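Local coordinates for MAGE domain-containing protein (Xenopus laevis, PDB 7DG2) that serves as the MAGE-domain subunit, probably Nse3, that with Nse1 shapes Nse4 within the DNA-binding Smc5/6 complex, at residues E123-R126 / R127-I130; N114-E118 / S119-E123; M103-L106 / S107-M111; M184-L187 / E188-K192; K44-Y47 / P48-H52. All blocks are in the same frame, centred on the assembly; numbering follows the deposited sequence.

Contact 1: residues E123-R126 / R127-I130; sequences EMLR and RLRI
The carbonyl oxygen of Leu125 is gripped by two backbone amides where helix 118-127 runs out. Leu128 N reaches Leu125 O at 2.9 Å and Ile130 N reaches Leu125 O at 3.1 Å, the two donors coming from opposite faces of the carbonyl plane. Arg129 N bonds to Arg126 O at 2.9 Å, and Arg129 itself has positive phi (68°). The bonds Ile130 N to Leu125 O and Arg129 N to Arg126 O define a Schellman motif with Arg129 as its C-prime residue, and Leu128 N is an additional donor to Leu125 O. Arg126 CA also lies 3.3 Å from Ile130 O in a CA-H...O contact.

Beneath the backbone bonds the apolar side chains close up. Leu125 CB meets Ile130 CB at 4.0 Å, and the tip of Leu125, CD2, touches Leu128 CD1 at the same separation. On the outer side the Arg127 chain, turned back at chi3 (-66°), lays one face of its guanidinium over the Met124 backbone, with NH1 3.7 Å from Met124 CA. Outside the turn, Arg127 donates through NE to Thr13 and through NH1 to Pro9 of the Nse4 chain, while Arg126 forms a salt bridge with Glu131.

The chemistry thus divides: amides of the residues that follow the helix satisfy its last carbonyls, whereas the guanidinium of Arg127, placed along the helix, gives NE and NH1 to the Nse4 subunit.

Contact 2: residues N114-E118 / S119-E123; sequences NTAKE and SAIWE
Glu118 and Trp122, one helical turn apart, lie side by side and are joined by a side-chain hydrogen bond. The indole NE1 donates to Glu118 OE2 at 3.0 Å, almost straight (171°), with the acceptor in the ring plane and using its anti lone pair. Carboxylate and indole planes stand 39° apart. With CG anti to the backbone N (chi1 179°), the extended Glu118 chain runs beside the indole edge, and its CG comes within 3.3 Å of Trp122 NE1. The carboxylate is also held from outside: OE1 by the hydroxyl of Tyr158, OE2 by a salt bridge to Lys143, which should favour its ionised form.

Backbone bonds start the helix. Lys117 sits at the N-cap, and Lys117 O accepts Ile121 N at 3.2 Å; Glu118 O accepts Trp122 N at 3.1 Å. Strand 116-117, an outer strand of the antiparallel sheet with 169-173 and 156-160, passes directly into helix 118-127. This three-stranded sheet with its helices is consistent with a winged-helix unit of the MAGE domain.

Apolar packing is slighter. Ala116 CB touches Ile121 CG1 at 4.2 Å, both side chains facing helix 94-111, while the six-membered side of Trp122 packs beside Ile130, the indole also meeting Val142 and Val146.

Contact 3: residues M103-L106 / S107-M111; sequences MVIL and SLIFM
Ser107 turns its hydroxyl back onto the carbonyl of Met103, one turn earlier in helix 94-111. Ser107 OG donates to Met103 O at 2.7 Å, and the amide Ser107 N gives the same oxygen its usual helical bond at 2.8 Å. Hydroxyl and amide approach on either side of the plane of that carbonyl. What brings the hydroxyl there is a first torsion of -68°, which sets OG anti to its own carbonyl carbon and beside the backbone N.

The tight part of the contact is this polar pair and the regular helical bonding that follows it, Leu108 N to Val104 O, Ile109 N to Ile105 O and Phe110 N to Leu106 O, the second of them nearly straight (172°). Ile109 packs its CG1 closely on the same backbone, 3.3 Å from Ile105 O. The looser part is the apolar touch between side chains: Ile105 CG2 and Ile109 CD1 meet at 4.0 Å, and Met103 SD stands 4.1 Å from Ser107 OG, brought round by its bend at chi2.

Neither part faces solvent. The residues in contact are all buried, and other elements cover tight and loose parts alike: Val186 and Val190 lie against Ser107, Met124 and Ile121 against Leu108, and Leu106 O takes a second bond from Trp173 NE1. Tyr61, Leu16 and Phe62 of the Nse4 chain pack on Met103, Val104 and Leu106.

A serine hydroxyl among hydrophobic helices is thus satisfied within its own helix, making Met103 O a doubly bonded acceptor within an apolar interface.

Contact 4: residues M184-L187 / E188-K192; sequences MKVL and EFVSK
Helix 183-193 packs against helix 94-111, and this contact takes in almost all of it. Ser191 OG donates to Leu187 O at 2.7 Å while Ser191 N bonds to the same oxygen at 2.9 Å, one donor above the carbonyl plane and the other below. A chi1 of -58° puts OG beside the backbone N and over the preceding turn, where Leu187 CD1 also lies 3.9 Å from Ser191 OG.

On the outer flank Glu188 runs back along the helix between Met184 and Lys185. Its carboxylate oxygens part company: OE2 lies 3.7 Å from Met184 CG, and OE1 lies 3.8 Å from Lys185 CD. The ammonium of Lys185 stays beyond salt-bridge range, NZ to Glu188 OE1 being 4.3 Å, so the attraction is at most a loose electrostatic one.

The inner flank is apolar. Val190 CG2 lies 3.2 Å from Val186 O and 4.3 Å from Val186 CG1, and these two valines are the ones laid against Ser107 of helix 94-111. Phe189, packed on Met103, meets Tyr61 of the Nse4 chain edge-to-face, and Lys192 forms a salt bridge with Glu57 of that chain.

The division into a valine stripe, a charged outer flank and a buried serine, covered by Pro198 and Trp201 and bonded to its own backbone, is that of an amphipathic helix, here shared between the MAGE fold and its Nse4 partner.

Contact 5: residues K44-Y47 / P48-H52; sequences KDIY and PEIIH
The Tyr47 ring and the Pro48 ring cross at about a right angle at the first turn of helix 47-62. Pro48 CD lies over one face of the tyrosine, 3.6 Å from the ring centroid and 22° off the normal, in a CH-pi contact; measured to the plane it stands at 3.4 Å, displaced toward the rim. The first torsion of Tyr47 (95°), away from the staggered values, places the ring face against Pro48 CD. From another direction Ile51 brings CD1 to Tyr47 CD1 at 3.7 Å, so the ring touches both the next residue and the one four further on. Arg32 and Val36 of helix 32-40 meet the same tyrosine from outside.

Ile46 and Ile50 form the second pair. They cross at a slant, with Ile46 CG1 3.8 Å from Ile50 CD1. CG1 of Ile46 is placed between the backbone N and the carbonyl carbon (chi1 58°), which carries the branch toward Ile50. Helices 6-23 and 32-40 close over this pair: Val9 packs on Ile46, Val16 and Ile40 on Ile50.

Backbone bonds fix the turn beneath. Ile50 N donates to Ile46 O at 3.1 Å and Ile51 N to Tyr47 O at 2.9 Å. Pro48, which has no amide hydrogen to give, sits within the first turn, where a helix asks for none. The whole is a helix N-terminus with Ile46 at the N-cap and a proline in the first turn, consistent with the N-terminal winged-helix unit of the MAGE domain.

In the fold
Contacts 1 to 4 cluster on one side of the chain's centre, whereas contact 5 lies on the opposite side, with about 26 Å separating its nearest atoms from those of contact 3. Contacts 3 and 4 are buried, contact 3 wholly so; contacts 1, 2 and 5 are partly buried and mix apolar packing with polar or surface groups. Contact 3 is central to the cluster: helix 94-111 packs on contacts 1 and 2, which share helix 118-127 and Glu123, and on contact 4. Contacts 3 and 4 use the same serine-to-carbonyl device, while contact 2 starts a helix and contact 1 ends it. Nse4 reaches contacts 1, 3 and 4, but touches neither contact 2 nor contact 5.

Contact 1: residues E123-R126 / R127-I130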
# COMPACT_ATOMS: atom_id res chain seq x y z
N GLU B 123 -12.05 -20.12 20.09
CA GLU B 123 -11.47 -21.35 20.63
C GLU B 123 -10.32 -21.83 19.75
O GLU B 123 -9.23 -22.15 20.25
CB GLU B 123 -12.57 -22.40 20.75
CG GLU B 123 -12.12 -23.80 21.10
CD GLU B 123 -13.30 -24.74 21.25
OE1 GLU B 123 -13.42 -25.37 22.33
OE2 GLU B 123 -14.12 -24.84 20.31
N MET B 124 -10.54 -21.87 18.44
CA MET B 124 -9.47 -22.20 17.50
C MET B 124 -8.31 -21.22 17.61
O MET B 124 -7.16 -21.62 17.75
CB MET B 124 -10.02 -22.23 16.07
CG MET B 124 -8.95 -22.46 14.99
SD MET B 124 -9.61 -22.49 13.30
CE MET B 124 -10.11 -20.78 13.12
N LEU B 125 -8.61 -19.92 17.55
CA LEU B 125 -7.54 -18.92 17.53
C LEU B 125 -6.72 -18.93 18.82
O LEU B 125 -5.54 -18.55 18.80
CB LEU B 125 -8.10 -17.53 17.27
CG LEU B 125 -8.71 -17.34 15.88
CD1 LEU B 125 -9.04 -15.88 15.64
CD2 LEU B 125 -7.76 -17.85 14.79
N ARG B 126 -7.31 -19.36 19.93
CA ARG B 126 -6.54 -19.43 21.17
C ARG B 126 -5.34 -20.35 21.03
O ARG B 126 -4.26 -20.08 21.57
CB ARG B 126 -7.42 -19.88 22.34
CG ARG B 126 -6.67 -20.02 23.67
CD ARG B 126 -7.62 -20.31 24.82
NE ARG B 126 -7.88 -19.13 25.64
CZ ARG B 126 -8.81 -19.07 26.60
NH1 ARG B 126 -9.57 -20.12 26.86
NH2 ARG B 126 -8.98 -17.95 27.30
N ARG B 127 -5.50 -21.46 20.29
CA ARG B 127 -4.38 -22.36 20.05
C ARG B 127 -3.31 -21.74 19.18
O ARG B 127 -2.17 -22.22 19.16
CB ARG B 127 -4.88 -23.67 19.44
CG ARG B 127 -5.81 -24.44 20.37
CD ARG B 127 -6.06 -25.87 19.89
NE ARG B 127 -6.81 -25.91 18.63
CZ ARG B 127 -8.13 -25.75 18.54
NH1 ARG B 127 -8.73 -25.80 17.36
NH2 ARG B 127 -8.86 -25.55 19.64
N LEU B 128 -3.64 -20.67 18.44
CA LEU B 128 -2.66 -19.89 17.71
C LEU B 128 -2.16 -18.70 18.52
O LEU B 128 -1.57 -17.77 17.95
CB LEU B 128 -3.24 -19.44 16.37
CG LEU B 128 -3.83 -20.59 15.54
CD1 LEU B 128 -4.48 -20.08 14.26
CD2 LEU B 128 -2.75 -21.61 15.21
N ARG B 129 -2.42 -18.70 19.83
CA ARG B 129 -1.93 -17.69 20.77
C ARG B 129 -2.56 -16.32 20.52
O ARG B 129 -1.90 -15.28 20.62
CB ARG B 129 -0.40 -17.62 20.76
CG ARG B 129 0.21 -19.00 21.02
CD ARG B 129 1.72 -19.03 21.04
NE ARG B 129 2.21 -20.41 21.01
CZ ARG B 129 3.49 -20.75 21.09
NH1 ARG B 129 4.43 -19.82 21.20
NH2 ARG B 129 3.83 -22.04 21.05
N ILE B 130 -3.85 -16.33 20.19
CA ILE B 130 -4.64 -15.12 20.01
C ILE B 130 -5.77 -15.13 21.04
O ILE B 130 -6.46 -16.14 21.19
CB ILE B 130 -5.21 -15.04 18.58
CG1 ILE B 130 -4.10 -14.71 17.59
CG2 ILE B 130 -6.32 -14.01 18.50
CD1 ILE B 130 -4.57 -14.64 16.14

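Contact 2: residues N114-E118 / S119-E123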
# COMPACT_ATOMS: atom_id res chain seq x y z
N ASN B 114 -20.00 -23.79 6.28
CA ASN B 114 -20.24 -22.41 5.83
C ASN B 114 -20.83 -21.51 6.92
O ASN B 114 -21.28 -20.40 6.61
CB ASN B 114 -21.10 -22.37 4.57
CG ASN B 114 -20.44 -23.11 3.41
OD1 ASN B 114 -19.31 -22.80 3.03
ND2 ASN B 114 -21.11 -24.13 2.90
N THR B 115 -20.80 -21.94 8.17
CA THR B 115 -21.11 -21.08 9.31
C THR B 115 -20.27 -21.56 10.49
O THR B 115 -19.96 -22.75 10.60
CB THR B 115 -22.60 -21.10 9.69
OG1 THR B 115 -23.39 -20.77 8.54
CG2 THR B 115 -22.90 -20.07 10.75
N ALA B 116 -19.87 -20.63 11.35
CA ALA B 116 -19.16 -20.96 12.57
C ALA B 116 -19.59 -20.01 13.68
O ALA B 116 -19.71 -18.80 13.46
CB ALA B 116 -17.64 -20.87 12.38
N LYS B 117 -19.82 -20.57 14.87
CA LYS B 117 -20.11 -19.72 16.01
C LYS B 117 -18.88 -18.90 16.38
O LYS B 117 -17.74 -19.34 16.23
CB LYS B 117 -20.56 -20.56 17.21
CG LYS B 117 -21.89 -21.26 17.00
CD LYS B 117 -22.57 -21.57 18.33
CE LYS B 117 -23.95 -22.16 18.11
NZ LYS B 117 -24.75 -21.36 17.13
N GLU B 118 -19.13 -17.68 16.88
CA GLU B 118 -18.01 -16.86 17.35
C GLU B 118 -17.17 -17.61 18.37
O GLU B 118 -15.94 -17.52 18.35
CB GLU B 118 -18.52 -15.53 17.94
CG GLU B 118 -17.38 -14.65 18.46
CD GLU B 118 -17.78 -13.21 18.73
OE1 GLU B 118 -19.00 -12.92 18.78
OE2 GLU B 118 -16.87 -12.36 18.90
N SER B 119 -17.82 -18.37 19.26
CA SER B 119 -17.07 -19.09 20.29
C SER B 119 -16.12 -20.10 19.66
O SER B 119 -14.99 -20.28 20.14
CB SER B 119 -18.04 -19.78 21.26
OG SER B 119 -18.95 -20.64 20.60
N ALA B 120 -16.56 -20.78 18.59
CA ALA B 120 -15.68 -21.74 17.93
C ALA B 120 -14.48 -21.05 17.30
O ALA B 120 -13.38 -21.62 17.28
CB ALA B 120 -16.47 -22.51 16.88
N ILE B 121 -14.66 -19.84 16.78
CA ILE B 121 -13.54 -19.13 16.16
C ILE B 121 -12.51 -18.73 17.20
O ILE B 121 -11.30 -18.93 17.01
CB ILE B 121 -14.07 -17.93 15.35
CG1 ILE B 121 -14.71 -18.45 14.06
CG2 ILE B 121 -12.95 -16.92 15.09
CD1 ILE B 121 -15.15 -17.38 13.11
N TRP B 122 -12.95 -18.16 18.33
CA TRP B 122 -11.96 -17.79 19.34
C TRP B 122 -11.31 -19.02 19.98
O TRP B 122 -10.14 -18.97 20.36
CB TRP B 122 -12.58 -16.89 20.41
CG TRP B 122 -13.01 -15.59 19.84
CD1 TRP B 122 -14.28 -15.09 19.81
CD2 TRP B 122 -12.18 -14.62 19.18
NE1 TRP B 122 -14.29 -13.87 19.18
CE2 TRP B 122 -13.02 -13.56 18.79
CE3 TRP B 122 -10.81 -14.55 18.89
CZ2 TRP B 122 -12.53 -12.43 18.13
CZ3 TRP B 122 -10.33 -13.42 18.22
CH2 TRP B 122 -11.19 -12.38 17.85
N GLU B 123 -12.05 -20.12 20.09
CA GLU B 123 -11.47 -21.35 20.63
C GLU B 123 -10.32 -21.83 19.75
O GLU B 123 -9.23 -22.15 20.25
CB GLU B 123 -12.57 -22.40 20.75
CG GLU B 123 -12.12 -23.80 21.10
CD GLU B 123 -13.30 -24.74 21.25
OE1 GLU B 123 -13.42 -25.37 22.33
OE2 GLU B 123 -14.12 -24.84 20.31

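Contact 3: residues M103-L106 / S107-M111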
# COMPACT_ATOMS: atom_id res chain seq x y z
N MET B 103 -7.59 -16.00 6.42
CA MET B 103 -7.71 -17.28 5.73
C MET B 103 -7.98 -18.41 6.71
O MET B 103 -8.74 -19.35 6.41
CB MET B 103 -6.44 -17.56 4.93
CG MET B 103 -6.39 -18.95 4.31
SD MET B 103 -7.66 -19.21 3.05
CE MET B 103 -6.68 -19.00 1.55
N VAL B 104 -7.38 -18.35 7.89
CA VAL B 104 -7.63 -19.36 8.91
C VAL B 104 -9.09 -19.33 9.35
O VAL B 104 -9.73 -20.38 9.52
CB VAL B 104 -6.67 -19.14 10.10
CG1 VAL B 104 -7.08 -19.99 11.29
CG2 VAL B 104 -5.25 -19.45 9.68
N ILE B 105 -9.65 -18.13 9.49
CA ILE B 105 -11.05 -17.98 9.88
C ILE B 105 -11.97 -18.46 8.75
O ILE B 105 -12.94 -19.19 8.98
CB ILE B 105 -11.35 -16.53 10.28
CG1 ILE B 105 -10.55 -16.15 11.53
CG2 ILE B 105 -12.84 -16.31 10.51
CD1 ILE B 105 -10.64 -14.65 11.86
N LEU B 106 -11.69 -18.03 7.52
CA LEU B 106 -12.50 -18.51 6.39
C LEU B 106 -12.45 -20.02 6.29
O LEU B 106 -13.44 -20.66 5.91
CB LEU B 106 -12.00 -17.89 5.08
CG LEU B 106 -12.19 -16.38 4.89
CD1 LEU B 106 -11.50 -15.92 3.60
CD2 LEU B 106 -13.66 -16.01 4.84
N SER B 107 -11.29 -20.61 6.59
CA SER B 107 -11.14 -22.06 6.52
C SER B 107 -12.08 -22.75 7.50
O SER B 107 -12.79 -23.69 7.12
CB SER B 107 -9.69 -22.45 6.81
OG SER B 107 -8.81 -22.01 5.77
N LEU B 108 -12.09 -22.30 8.75
CA LEU B 108 -12.96 -22.94 9.75
C LEU B 108 -14.42 -22.84 9.33
O LEU B 108 -15.16 -23.83 9.37
CB LEU B 108 -12.74 -22.31 11.12
CG LEU B 108 -13.60 -22.93 12.23
CD1 LEU B 108 -13.21 -24.38 12.44
CD2 LEU B 108 -13.51 -22.15 13.55
N ILE B 109 -14.83 -21.65 8.89
CA ILE B 109 -16.22 -21.44 8.50
C ILE B 109 -16.61 -22.40 7.38
O ILE B 109 -17.61 -23.11 7.46
CB ILE B 109 -16.44 -19.98 8.09
CG1 ILE B 109 -16.23 -19.03 9.27
CG2 ILE B 109 -17.81 -19.81 7.43
CD1 ILE B 109 -16.20 -17.57 8.85
N PHE B 110 -15.81 -22.42 6.31
CA PHE B 110 -16.14 -23.27 5.17
C PHE B 110 -16.08 -24.75 5.54
O PHE B 110 -16.98 -25.52 5.18
CB PHE B 110 -15.18 -22.95 4.02
CG PHE B 110 -15.11 -24.02 2.96
CD1 PHE B 110 -16.22 -24.31 2.18
CD2 PHE B 110 -13.94 -24.74 2.77
CE1 PHE B 110 -16.16 -25.31 1.21
CE2 PHE B 110 -13.87 -25.74 1.80
CZ PHE B 110 -14.99 -26.02 1.02
N MET B 111 -15.04 -25.17 6.25
CA MET B 111 -14.85 -26.60 6.51
C MET B 111 -15.92 -27.15 7.44
O MET B 111 -16.21 -28.35 7.38
CB MET B 111 -13.45 -26.86 7.08
CG MET B 111 -12.28 -26.58 6.10
SD MET B 111 -12.36 -27.54 4.56
CE MET B 111 -11.80 -29.15 5.13

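Contact 4: residues M184-L187 / E188-K192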
# COMPACT_ATOMS: atom_id res chain seq x y z
N MET B 184 -13.18 -23.67 -3.32
CA MET B 184 -12.17 -24.65 -3.75
C MET B 184 -10.77 -24.16 -3.44
O MET B 184 -9.91 -24.94 -3.01
CB MET B 184 -12.33 -24.96 -5.24
CG MET B 184 -11.44 -26.09 -5.73
SD MET B 184 -11.80 -27.65 -4.90
CE MET B 184 -13.30 -28.15 -5.75
N LYS B 185 -10.51 -22.86 -3.63
CA LYS B 185 -9.20 -22.33 -3.27
C LYS B 185 -8.93 -22.47 -1.78
O LYS B 185 -7.82 -22.83 -1.38
CB LYS B 185 -9.10 -20.85 -3.69
CG LYS B 185 -9.01 -20.61 -5.18
CD LYS B 185 -7.66 -21.03 -5.74
CE LYS B 185 -7.47 -20.49 -7.17
NZ LYS B 185 -6.28 -21.07 -7.85
N VAL B 186 -9.93 -22.20 -0.93
CA VAL B 186 -9.72 -22.34 0.51
C VAL B 186 -9.50 -23.81 0.87
O VAL B 186 -8.65 -24.15 1.71
CB VAL B 186 -10.89 -21.71 1.28
CG1 VAL B 186 -10.77 -22.04 2.77
CG2 VAL B 186 -10.90 -20.19 1.08
N LEU B 187 -10.26 -24.71 0.23
CA LEU B 187 -10.05 -26.14 0.44
C LEU B 187 -8.63 -26.55 0.04
O LEU B 187 -8.01 -27.39 0.69
CB LEU B 187 -11.08 -26.94 -0.35
CG LEU B 187 -10.92 -28.46 -0.24
CD1 LEU B 187 -10.98 -28.89 1.23
CD2 LEU B 187 -12.02 -29.16 -1.04
N GLU B 188 -8.11 -25.95 -1.04
CA GLU B 188 -6.75 -26.25 -1.46
C GLU B 188 -5.73 -25.76 -0.45
O GLU B 188 -4.72 -26.43 -0.21
CB GLU B 188 -6.50 -25.65 -2.84
CG GLU B 188 -7.21 -26.41 -3.94
CD GLU B 188 -7.16 -25.74 -5.31
OE1 GLU B 188 -6.56 -24.65 -5.45
OE2 GLU B 188 -7.74 -26.32 -6.25
N PHE B 189 -5.99 -24.61 0.17
CA PHE B 189 -5.12 -24.12 1.23
C PHE B 189 -5.16 -25.04 2.44
O PHE B 189 -4.12 -25.44 2.97
CB PHE B 189 -5.55 -22.70 1.62
CG PHE B 189 -4.87 -22.18 2.86
CD1 PHE B 189 -3.64 -21.55 2.77
CD2 PHE B 189 -5.46 -22.33 4.11
CE1 PHE B 189 -3.01 -21.07 3.91
CE2 PHE B 189 -4.84 -21.86 5.24
CZ PHE B 189 -3.61 -21.23 5.15
N VAL B 190 -6.37 -25.38 2.90
CA VAL B 190 -6.51 -26.26 4.06
C VAL B 190 -5.80 -27.59 3.80
O VAL B 190 -5.04 -28.08 4.64
CB VAL B 190 -8.00 -26.46 4.38
CG1 VAL B 190 -8.18 -27.51 5.47
CG2 VAL B 190 -8.62 -25.14 4.79
N SER B 191 -6.01 -28.16 2.61
CA SER B 191 -5.37 -29.42 2.24
C SER B 191 -3.85 -29.29 2.26
O SER B 191 -3.16 -30.18 2.77
CB SER B 191 -5.84 -29.87 0.86
OG SER B 191 -7.25 -30.01 0.85
N LYS B 192 -3.32 -28.20 1.70
CA LYS B 192 -1.87 -28.00 1.69
C LYS B 192 -1.30 -27.93 3.11
O LYS B 192 -0.27 -28.55 3.41
CB LYS B 192 -1.53 -26.73 0.91
CG LYS B 192 -0.03 -26.50 0.75
CD LYS B 192 0.25 -25.39 -0.26
CE LYS B 192 1.74 -25.22 -0.50
NZ LYS B 192 1.98 -24.21 -1.56

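Contact 5: residues K44-Y47 / P48-H52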
# COMPACT_ATOMS: atom_id res chain seq x y z
N LYS B 44 -24.22 13.06 -14.78
CA LYS B 44 -24.89 11.82 -14.38
C LYS B 44 -25.79 11.26 -15.47
O LYS B 44 -26.08 10.06 -15.43
CB LYS B 44 -25.70 12.03 -13.10
CG LYS B 44 -26.74 13.10 -13.21
CD LYS B 44 -27.62 13.08 -11.97
CE LYS B 44 -28.30 11.74 -11.83
NZ LYS B 44 -29.16 11.45 -13.02
N ASP B 45 -26.22 12.07 -16.45
CA ASP B 45 -27.01 11.53 -17.55
C ASP B 45 -26.23 10.51 -18.37
O ASP B 45 -26.85 9.66 -19.04
CB ASP B 45 -27.50 12.66 -18.48
CG ASP B 45 -26.36 13.46 -19.09
OD1 ASP B 45 -25.35 13.71 -18.38
OD2 ASP B 45 -26.46 13.86 -20.26
N ILE B 46 -24.90 10.56 -18.34
CA ILE B 46 -24.09 9.57 -19.03
C ILE B 46 -23.20 8.82 -18.04
O ILE B 46 -22.08 8.40 -18.39
CB ILE B 46 -23.24 10.23 -20.13
CG1 ILE B 46 -22.33 11.32 -19.55
CG2 ILE B 46 -24.14 10.81 -21.23
CD1 ILE B 46 -21.18 11.70 -20.52
N TYR B 47 -23.68 8.60 -16.82
CA TYR B 47 -22.84 7.88 -15.86
C TYR B 47 -22.52 6.45 -16.29
O TYR B 47 -21.40 6.00 -16.00
CB TYR B 47 -23.46 7.93 -14.44
CG TYR B 47 -24.31 6.75 -14.03
CD1 TYR B 47 -23.74 5.51 -13.75
CD2 TYR B 47 -25.68 6.88 -13.89
CE1 TYR B 47 -24.49 4.44 -13.39
CE2 TYR B 47 -26.46 5.80 -13.51
CZ TYR B 47 -25.86 4.58 -13.27
OH TYR B 47 -26.60 3.50 -12.90
N PRO B 48 -23.42 5.69 -16.95
CA PRO B 48 -23.00 4.35 -17.37
C PRO B 48 -21.78 4.36 -18.29
O PRO B 48 -20.88 3.53 -18.13
CB PRO B 48 -24.26 3.79 -18.06
CG PRO B 48 -25.41 4.55 -17.35
CD PRO B 48 -24.85 5.94 -17.25
N GLU B 49 -21.73 5.31 -19.25
CA GLU B 49 -20.55 5.41 -20.12
C GLU B 49 -19.32 5.78 -19.32
O GLU B 49 -18.23 5.27 -19.57
CB GLU B 49 -20.78 6.45 -21.22
CG GLU B 49 -19.64 6.52 -22.19
CD GLU B 49 -19.71 7.72 -23.13
OE1 GLU B 49 -18.69 7.96 -23.82
OE2 GLU B 49 -20.77 8.40 -23.18
N ILE B 50 -19.46 6.69 -18.36
CA ILE B 50 -18.28 7.17 -17.64
C ILE B 50 -17.70 6.07 -16.76
O ILE B 50 -16.48 5.86 -16.73
CB ILE B 50 -18.62 8.44 -16.85
CG1 ILE B 50 -18.81 9.61 -17.82
CG2 ILE B 50 -17.52 8.75 -15.83
CD1 ILE B 50 -19.36 10.89 -17.18
N ILE B 51 -18.55 5.36 -16.01
CA ILE B 51 -18.06 4.25 -15.20
C ILE B 51 -17.52 3.13 -16.09
O ILE B 51 -16.53 2.48 -15.76
CB ILE B 51 -19.16 3.76 -14.23
CG1 ILE B 51 -19.53 4.89 -13.26
CG2 ILE B 51 -18.69 2.53 -13.45
CD1 ILE B 51 -20.52 4.49 -12.18
N HIS B 52 -18.13 2.92 -17.27
CA HIS B 52 -17.60 1.94 -18.20
C HIS B 52 -16.17 2.30 -18.62
O HIS B 52 -15.27 1.45 -18.60
CB HIS B 52 -18.51 1.82 -19.42
CG HIS B 52 -17.96 0.94 -20.49
ND1 HIS B 52 -17.83 -0.43 -20.34
CD2 HIS B 52 -17.44 1.23 -21.71
CE1 HIS B 52 -17.29 -0.94 -21.43
NE2 HIS B 52 -17.04 0.04 -22.28